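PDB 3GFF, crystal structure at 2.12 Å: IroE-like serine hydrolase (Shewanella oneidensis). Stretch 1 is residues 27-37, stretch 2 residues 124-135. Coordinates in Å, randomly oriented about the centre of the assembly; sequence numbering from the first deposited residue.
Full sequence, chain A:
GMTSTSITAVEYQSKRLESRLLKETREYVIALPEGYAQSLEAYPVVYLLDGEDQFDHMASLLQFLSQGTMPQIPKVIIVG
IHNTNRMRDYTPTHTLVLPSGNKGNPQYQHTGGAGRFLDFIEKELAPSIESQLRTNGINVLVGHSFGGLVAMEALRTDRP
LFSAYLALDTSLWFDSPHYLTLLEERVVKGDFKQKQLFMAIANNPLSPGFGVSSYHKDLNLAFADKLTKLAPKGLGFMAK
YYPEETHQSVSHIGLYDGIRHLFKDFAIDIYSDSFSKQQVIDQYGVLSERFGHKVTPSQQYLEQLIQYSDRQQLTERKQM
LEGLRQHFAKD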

# COMPACT_ATOMS: atom_id res chain seq x y z
N GLU A 27 4.01 7.59 24.61
CA GLU A 27 3.73 8.42 23.45
C GLU A 27 2.89 7.69 22.43
O GLU A 27 2.92 6.44 22.29
CB GLU A 27 5.02 8.94 22.80
CG GLU A 27 5.74 9.94 23.68
CD GLU A 27 7.06 10.43 23.09
OE1 GLU A 27 7.68 9.73 22.24
OE2 GLU A 27 7.49 11.52 23.51
N TYR A 28 2.09 8.48 21.73
CA TYR A 28 1.24 7.96 20.69
C TYR A 28 0.85 9.07 19.71
O TYR A 28 0.98 10.25 20.00
CB TYR A 28 0.01 7.27 21.28
CG TYR A 28 -0.98 8.14 22.00
CD1 TYR A 28 -0.84 8.40 23.35
CD2 TYR A 28 -2.08 8.66 21.34
CE1 TYR A 28 -1.77 9.15 24.02
CE2 TYR A 28 -3.01 9.42 22.01
CZ TYR A 28 -2.86 9.65 23.35
OH TYR A 28 -3.75 10.44 24.03
N VAL A 29 0.39 8.65 18.54
CA VAL A 29 -0.03 9.56 17.47
C VAL A 29 -1.48 9.26 17.05
O VAL A 29 -1.90 8.11 17.05
CB VAL A 29 0.90 9.44 16.22
CG1 VAL A 29 2.22 10.15 16.45
CG2 VAL A 29 1.12 7.96 15.84
N ILE A 30 -2.23 10.30 16.73
CA ILE A 30 -3.64 10.20 16.29
C ILE A 30 -3.81 10.82 14.90
O ILE A 30 -3.31 11.90 14.67
CB ILE A 30 -4.56 11.05 17.21
CG1 ILE A 30 -4.55 10.56 18.65
CG2 ILE A 30 -5.99 11.07 16.70
CD1 ILE A 30 -5.46 11.40 19.56
N ALA A 31 -4.49 10.14 13.98
CA ALA A 31 -4.85 10.68 12.67
C ALA A 31 -6.37 10.68 12.69
O ALA A 31 -6.99 9.65 12.98
CB ALA A 31 -4.33 9.79 11.51
N LEU A 32 -6.96 11.86 12.46
CA LEU A 32 -8.41 12.01 12.45
C LEU A 32 -8.89 11.84 10.99
O LEU A 32 -8.20 12.24 10.07
CB LEU A 32 -8.82 13.38 13.02
CG LEU A 32 -8.56 13.63 14.51
CD1 LEU A 32 -8.92 15.05 14.86
CD2 LEU A 32 -9.36 12.65 15.42
N PRO A 33 -10.06 11.25 10.79
CA PRO A 33 -10.51 11.10 9.43
C PRO A 33 -10.84 12.44 8.81
O PRO A 33 -11.07 13.43 9.52
CB PRO A 33 -11.78 10.26 9.57
CG PRO A 33 -12.26 10.51 10.87
CD PRO A 33 -11.05 10.73 11.75
N GLU A 34 -10.78 12.51 7.49
CA GLU A 34 -11.12 13.74 6.85
C GLU A 34 -12.63 13.90 7.04
O GLU A 34 -13.40 12.92 7.03
CB GLU A 34 -10.59 13.85 5.43
CG GLU A 34 -10.91 12.80 4.41
CD GLU A 34 -10.10 13.01 3.09
OE1 GLU A 34 -9.58 14.12 2.82
OE2 GLU A 34 -9.96 12.04 2.31
N GLY A 35 -13.02 15.15 7.27
CA GLY A 35 -14.38 15.55 7.59
C GLY A 35 -14.66 15.48 9.08
O GLY A 35 -15.74 15.87 9.50
N TYR A 36 -13.71 14.99 9.90
CA TYR A 36 -13.93 14.86 11.34
C TYR A 36 -14.63 16.08 12.00
O TYR A 36 -15.70 15.93 12.59
CB TYR A 36 -12.64 14.51 12.09
CG TYR A 36 -12.93 14.26 13.54
CD1 TYR A 36 -13.46 13.03 13.97
CD2 TYR A 36 -12.72 15.25 14.49
CE1 TYR A 36 -13.77 12.82 15.33
CE2 TYR A 36 -13.02 15.04 15.83
CZ TYR A 36 -13.54 13.84 16.25
OH TYR A 36 -13.85 13.68 17.59
N ALA A 37 -14.03 17.26 11.87
CA ALA A 37 -14.56 18.49 12.45
C ALA A 37 -15.91 18.96 11.91
O ALA A 37 -16.56 19.79 12.54
CB ALA A 37 -13.52 19.63 12.31
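Stretch 2, residues 124-135: ELAPSIESQLRT

Stretch 2 enters as a helix, kinked at Pro127, whose ring nitrogen has no hydrogen to give to the preceding turn; by Leu133 the chain has left the helix. The helix runs in the same general sense as strand 27-31: the N-to-C directions differ by 36° (signed crossing angle -36°), and the axes approach to 11.7 Å. The register follows the alternation of the strand and carries on one residue past it, to Leu32, with CA-CA distances of 9.3 Å for Tyr28-Leu125, 9.0 Å for Ile30-Ile129 and 9.0 Å for Leu32-Leu133. Tyr28, Ile30 and Leu32 point their CA-to-CB bonds toward stretch 2, whereas Val29 and Ala31 are out of reach.

Tyr28 adopts chi1 p (67°), and its ring receives Leu125 (t, p) over one face: CD1 of Leu125 lies 3.5 Å from the centroid of the Tyr28 ring and 17° off its normal, a CH-pi contact. Ile129 starts sideways, but its m, m conformation brings CD1 to 3.6 Å from Tyr28 CE2 and 4.1 Å from Ile30 CD1, so one methyl touches both strand residues. Leu133 (m, t) packs against the next two inward side chains: its CD1 lies 4.0 Å from Ile30 CG2, and its CD2 lies 3.4 Å from Leu32 CD2, with Leu133 CD1 also close to the latter methyl at 3.8 Å.

Beyond the strand, a type II turn from Pro33 to Tyr36 places Gly35 at phi 88°, a value that favours glycine, and is closed by Tyr36 N to Pro33 O at 3.1 Å. Tyr36, chi1 t (-175°), leaves sideways, yet its hydroxyl reaches stretch 2: Arg134 N donates to Tyr36 OH at 2.9 Å (161°), and a water bridges Tyr36 OH (2.6 Å) and Gln132 O (2.8 Å). Arg134 (m, t, m, chi4 -87°) folds its guanidinium flat over the Tyr36 ring, centres 4.1 Å apart and planes at 15°, giving cation-pi geometry while NH2 of Arg134 donates to Tyr36 O at 2.8 Å (158°).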

# COMPACT_ATOMS: atom_id res chain seq x y z
N GLU A 124 -6.12 2.96 30.58
CA GLU A 124 -5.61 4.32 30.42
C GLU A 124 -5.74 4.89 29.02
O GLU A 124 -6.46 5.89 28.82
CB GLU A 124 -4.17 4.36 30.88
CG GLU A 124 -3.98 3.93 32.33
CD GLU A 124 -2.53 3.80 32.75
OE1 GLU A 124 -1.67 3.41 31.93
OE2 GLU A 124 -2.23 4.04 33.92
N LEU A 125 -5.10 4.28 28.03
CA LEU A 125 -5.14 4.85 26.69
C LEU A 125 -6.56 4.96 26.05
O LEU A 125 -6.98 6.07 25.69
CB LEU A 125 -4.15 4.14 25.76
CG LEU A 125 -3.96 4.76 24.35
CD1 LEU A 125 -3.38 6.17 24.38
CD2 LEU A 125 -3.09 3.86 23.46
N ALA A 126 -7.29 3.86 25.91
CA ALA A 126 -8.60 3.97 25.25
C ALA A 126 -9.58 4.96 25.96
O ALA A 126 -10.19 5.82 25.32
CB ALA A 126 -9.23 2.57 24.99
N PRO A 127 -9.73 4.86 27.26
CA PRO A 127 -10.60 5.85 27.89
C PRO A 127 -10.22 7.31 27.56
O PRO A 127 -11.10 8.16 27.43
CB PRO A 127 -10.42 5.57 29.39
CG PRO A 127 -9.98 4.16 29.47
CD PRO A 127 -9.25 3.84 28.22
N SER A 128 -8.92 7.58 27.45
CA SER A 128 -8.42 8.94 27.18
C SER A 128 -8.78 9.42 25.77
O SER A 128 -9.23 10.55 25.58
CB SER A 128 -6.90 8.99 27.40
OG SER A 128 -6.40 10.26 27.09
N ILE A 129 -8.58 8.52 24.80
CA ILE A 129 -8.94 8.72 23.39
C ILE A 129 -10.44 8.92 23.30
O ILE A 129 -10.92 9.84 22.67
CB ILE A 129 -8.59 7.45 22.56
CG1 ILE A 129 -7.07 7.16 22.54
CG2 ILE A 129 -9.15 7.53 21.12
CD1 ILE A 129 -6.30 8.01 21.68
N GLU A 130 -11.19 8.06 23.97
CA GLU A 130 -12.64 8.13 23.88
C GLU A 130 -13.26 9.34 24.54
O GLU A 130 -14.36 9.73 24.18
CB GLU A 130 -13.26 6.84 24.41
CG GLU A 130 -12.87 5.64 23.61
CD GLU A 130 -13.50 4.35 24.11
OE1 GLU A 130 -14.45 4.43 24.89
OE2 GLU A 130 -13.04 3.25 23.73
N SER A 131 -12.57 9.92 25.53
CA SER A 131 -13.06 11.12 26.19
C SER A 131 -12.73 12.36 25.36
O SER A 131 -13.37 13.36 25.53
CB SER A 131 -12.49 11.28 27.61
OG SER A 131 -11.15 11.77 27.61
N GLN A 132 -11.73 12.25 24.48
CA GLN A 132 -11.30 13.35 23.61
C GLN A 132 -11.95 13.30 22.21
O GLN A 132 -12.24 14.35 21.61
CB GLN A 132 -9.77 13.33 23.45
CG GLN A 132 -9.05 13.63 24.76
CD GLN A 132 -7.53 13.42 24.71
OE1 GLN A 132 -6.96 12.92 23.72
NE2 GLN A 132 -6.86 13.84 25.81
N LEU A 133 -12.17 12.10 21.69
CA LEU A 133 -12.74 11.97 20.36
C LEU A 133 -14.10 11.24 20.32
O LEU A 133 -14.47 10.51 21.24
CB LEU A 133 -11.75 11.26 19.45
CG LEU A 133 -10.29 11.75 19.38
CD1 LEU A 133 -9.45 10.67 18.67
CD2 LEU A 133 -10.11 13.09 18.71
N ARG A 134 -14.81 11.43 19.21
CA ARG A 134 -16.10 10.79 18.99
C ARG A 134 -15.88 9.42 18.36
O ARG A 134 -15.68 9.29 17.13
CB ARG A 134 -16.99 11.66 18.11
CG ARG A 134 -17.31 13.04 18.74
CD ARG A 134 -18.36 13.80 17.88
NE ARG A 134 -18.02 13.71 16.46
CZ ARG A 134 -17.21 14.54 15.80
NH1 ARG A 134 -16.70 15.61 16.37
NH2 ARG A 134 -16.96 14.31 14.52
N THR A 135 -15.89 8.40 19.22
CA THR A 135 -15.67 7.02 18.84
C THR A 135 -17.00 6.27 18.87
O THR A 135 -17.86 6.55 19.71
CB THR A 135 -14.66 6.35 19.76
OG1 THR A 135 -15.22 6.22 21.08
CG2 THR A 135 -13.38 7.20 19.80
O HOH W 1 -13.46 15.48 19.37